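Local coordinates for protein syndapin (Drosophila melanogaster, PDB 3I2W) that binds membrane phospholipids as a dimer through its F-BAR domain, the part given here, and probably acts in endocytosis and internalization of plasma membrane proteins, at the interface of chains A and B. Coordinates in Å, arbitrary orientation; residue numbers count along the deposited sequence, not the author numbering. Chains: chain A/B, Syndapin.

The interface of chains A and B. Residues chain A 286-288; chain B 144-145, 190, 193-194.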
ATOM      1  N   PHE A 286      39.708  47.714  14.927  1.00 60.47           N
ATOM      2  CA  PHE A 286      40.840  47.785  15.820  1.00 61.82           C
ATOM      3  C   PHE A 286      40.441  47.336  17.236  1.00 62.47           C
ATOM      4  O   PHE A 286      39.629  48.002  17.860  1.00 62.10           O
ATOM      5  CB  PHE A 286      41.346  49.219  15.830  1.00 62.32           C
ATOM      6  CG  PHE A 286      42.583  49.414  16.636  1.00 63.74           C
ATOM      7  CD1 PHE A 286      43.820  49.411  16.026  1.00 63.76           C
ATOM      8  CD2 PHE A 286      42.505  49.608  18.015  1.00 67.05           C
ATOM      9  CE1 PHE A 286      44.971  49.598  16.770  1.00 66.68           C
ATOM     10  CE2 PHE A 286      43.653  49.792  18.778  1.00 68.55           C
ATOM     11  CZ  PHE A 286      44.892  49.785  18.154  1.00 67.39           C
ATOM     12  N   VAL A 287      40.975  46.216  17.728  1.00 63.51           N
ATOM     13  CA  VAL A 287      40.780  45.885  19.136  1.00 65.32           C
ATOM     14  C   VAL A 287      41.993  46.234  19.992  1.00 67.17           C
ATOM     15  O   VAL A 287      43.127  45.838  19.696  1.00 67.31           O
ATOM     16  CB  VAL A 287      40.288  44.430  19.388  1.00 65.18           C
ATOM     17  CG1 VAL A 287      41.248  43.398  18.846  1.00 65.50           C
ATOM     18  CG2 VAL A 287      40.052  44.180  20.875  1.00 65.36           C
ATOM     19  N   GLU A 288      41.729  46.997  21.051  1.00 69.39           N
ATOM     20  CA  GLU A 288      42.737  47.437  22.012  1.00 71.60           C
ATOM     21  C   GLU A 288      43.400  46.314  22.845  1.00 72.81           C
ATOM     22  O   GLU A 288      43.170  45.106  22.646  1.00 73.03           O
ATOM     23  CB  GLU A 288      42.139  48.517  22.927  1.00 72.06           C
ATOM     24  CG  GLU A 288      43.165  49.511  23.528  1.00 73.76           C
ATOM     25  CD  GLU A 288      44.418  49.732  22.639  1.00 75.19           C
ATOM     26  OE1 GLU A 288      44.463  50.721  21.879  1.00 76.02           O
ATOM     27  OE2 GLU A 288      45.375  48.927  22.694  1.00 74.53           O
TER
ATOM     28  N   TYR B 144      50.975  43.096  17.829  1.00 53.92           N
ATOM     29  CA  TYR B 144      50.874  44.386  18.484  1.00 54.09           C
ATOM     30  C   TYR B 144      50.427  44.221  19.904  1.00 54.92           C
ATOM     31  O   TYR B 144      50.503  45.123  20.702  1.00 55.69           O
ATOM     32  CB  TYR B 144      49.902  45.287  17.743  1.00 53.70           C
ATOM     33  CG  TYR B 144      49.264  46.359  18.600  1.00 53.01           C
ATOM     34  CD1 TYR B 144      49.875  47.590  18.790  1.00 54.64           C
ATOM     35  CD2 TYR B 144      48.044  46.151  19.230  1.00 55.05           C
ATOM     36  CE1 TYR B 144      49.290  48.604  19.599  1.00 52.93           C
ATOM     37  CE2 TYR B 144      47.436  47.171  20.043  1.00 53.96           C
ATOM     38  CZ  TYR B 144      48.075  48.388  20.216  1.00 53.17           C
ATOM     39  OH  TYR B 144      47.508  49.385  21.001  1.00 51.02           O
ATOM     40  N   HIS B 145      49.928  43.054  20.228  1.00 55.96           N
ATOM     41  CA  HIS B 145      49.437  42.848  21.553  1.00 56.45           C
ATOM     42  C   HIS B 145      50.633  42.295  22.280  1.00 57.10           C
ATOM     43  O   HIS B 145      50.745  42.427  23.490  1.00 57.37           O
ATOM     44  CB  HIS B 145      48.266  41.844  21.573  1.00 56.69           C
ATOM     45  CG  HIS B 145      46.922  42.443  21.271  1.00 56.91           C
ATOM     46  ND1 HIS B 145      45.823  41.673  20.955  1.00 58.31           N
ATOM     47  CD2 HIS B 145      46.494  43.729  21.239  1.00 59.38           C
ATOM     48  CE1 HIS B 145      44.775  42.454  20.749  1.00 59.11           C
ATOM     49  NE2 HIS B 145      45.152  43.709  20.914  1.00 59.24           N
ATOM     50  N   ARG B 190      51.207  49.510  16.510  1.00 51.13           N
ATOM     51  CA  ARG B 190      49.927  50.170  16.423  1.00 50.99           C
ATOM     52  C   ARG B 190      49.751  50.653  14.989  1.00 51.48           C
ATOM     53  O   ARG B 190      48.686  50.519  14.393  1.00 51.52           O
ATOM     54  CB  ARG B 190      49.799  51.320  17.415  1.00 50.95           C
ATOM     55  CG  ARG B 190      48.355  51.840  17.543  1.00 52.57           C
ATOM     56  CD  ARG B 190      48.062  52.823  18.672  1.00 54.55           C
ATOM     57  NE  ARG B 190      48.160  52.198  19.993  1.00 58.68           N
ATOM     58  CZ  ARG B 190      49.168  52.428  20.846  1.00 61.86           C
ATOM     59  NH1 ARG B 190      50.164  53.268  20.502  1.00 62.00           N
ATOM     60  NH2 ARG B 190      49.197  51.830  22.040  1.00 59.58           N
ATOM     61  N   TYR B 193      49.069  47.754  12.417  1.00 47.97           N
ATOM     62  CA  TYR B 193      47.752  47.249  12.691  1.00 47.89           C
ATOM     63  C   TYR B 193      46.686  48.196  12.079  1.00 48.80           C
ATOM     64  O   TYR B 193      45.957  47.803  11.186  1.00 49.42           O
ATOM     65  CB  TYR B 193      47.623  46.954  14.197  1.00 46.78           C
ATOM     66  CG  TYR B 193      46.365  46.297  14.701  1.00 45.29           C
ATOM     67  CD1 TYR B 193      45.545  45.497  13.895  1.00 46.48           C
ATOM     68  CD2 TYR B 193      46.003  46.444  16.023  1.00 45.17           C
ATOM     69  CE1 TYR B 193      44.359  44.908  14.430  1.00 44.53           C
ATOM     70  CE2 TYR B 193      44.832  45.886  16.549  1.00 42.95           C
ATOM     71  CZ  TYR B 193      44.024  45.130  15.758  1.00 42.63           C
ATOM     72  OH  TYR B 193      42.903  44.594  16.335  1.00 43.09           O
ATOM     73  N   GLU B 194      46.647  49.458  12.489  1.00 49.83           N
ATOM     74  CA  GLU B 194      45.792  50.465  11.857  1.00 49.53           C
ATOM     75  C   GLU B 194      45.881  50.474  10.348  1.00 49.02           C
ATOM     76  O   GLU B 194      44.942  50.797   9.689  1.00 49.80           O
ATOM     77  CB  GLU B 194      46.137  51.856  12.370  1.00 49.89           C
ATOM     78  CG  GLU B 194      45.648  52.148  13.816  1.00 52.95           C
ATOM     79  CD  GLU B 194      46.422  53.310  14.469  1.00 57.32           C
ATOM     80  OE1 GLU B 194      47.212  53.984  13.747  1.00 58.71           O
ATOM     81  OE2 GLU B 194      46.241  53.545  15.692  1.00 57.89           O
TER
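A:Phe286 lies across B:Tyr193 at the outer wing of the F-BAR homodimer, where the C-terminal tail of chain A runs along two long helices of chain B, 114-159 and 169-240. The tail segment has no helix of its own here.

Apolar packing centres on the phenyl ring. Its CE1 comes 3.4 Å from B:Tyr193 CD2, and B:Tyr193 CE2 sits over one face of the phenyl, offset toward its rim, so the rings overlap partly, their planes tilted by about 30°, rather than stacking in parallel. The far end of the phenyl, CZ, reaches B:Tyr144 CZ at 4.0 Å, the two side chains crossing nearly at right angles. On the other side of the ring plane from B:Tyr193, the aliphatic CG atoms of B:Arg190 and B:Glu194 approach the CE1/CZ rim, B:Glu194 CG at 4.0 Å from A:Phe286 CE1. With CG anti to the backbone N (chi1 -176°), A:Phe286 points its ring between these side chains.

Main-chain groups of the tail are read by side chains of chain B. The amide N of A:Val287 gives a nearly straight hydrogen bond to the phenol oxygen OH of B:Tyr193, 2.9 Å long, so this tyrosine serves both as packing surface and as acceptor. The imidazole NE2 of B:His145 donates to A:Val287 O from above the carbonyl plane, and it also lies 3.0 Å from A:Glu288 O, a second possible acceptor for the same N-H. These bonds hold the backbone path of the tail and do not by themselves depend on its side chains.

Polar side chains meet at A:Glu288, whose chain bends at chi2 (29°) and brings the carboxylate beside the phenol edge of B:Tyr144. B:Arg190 NE and NH2 make weak hydrogen bonds to that phenol oxygen, and their positive charge may favour the nearby carboxylate. B:Tyr144 OH donates to the syn lone pair of A:Glu288 OE2 at 2.8 Å.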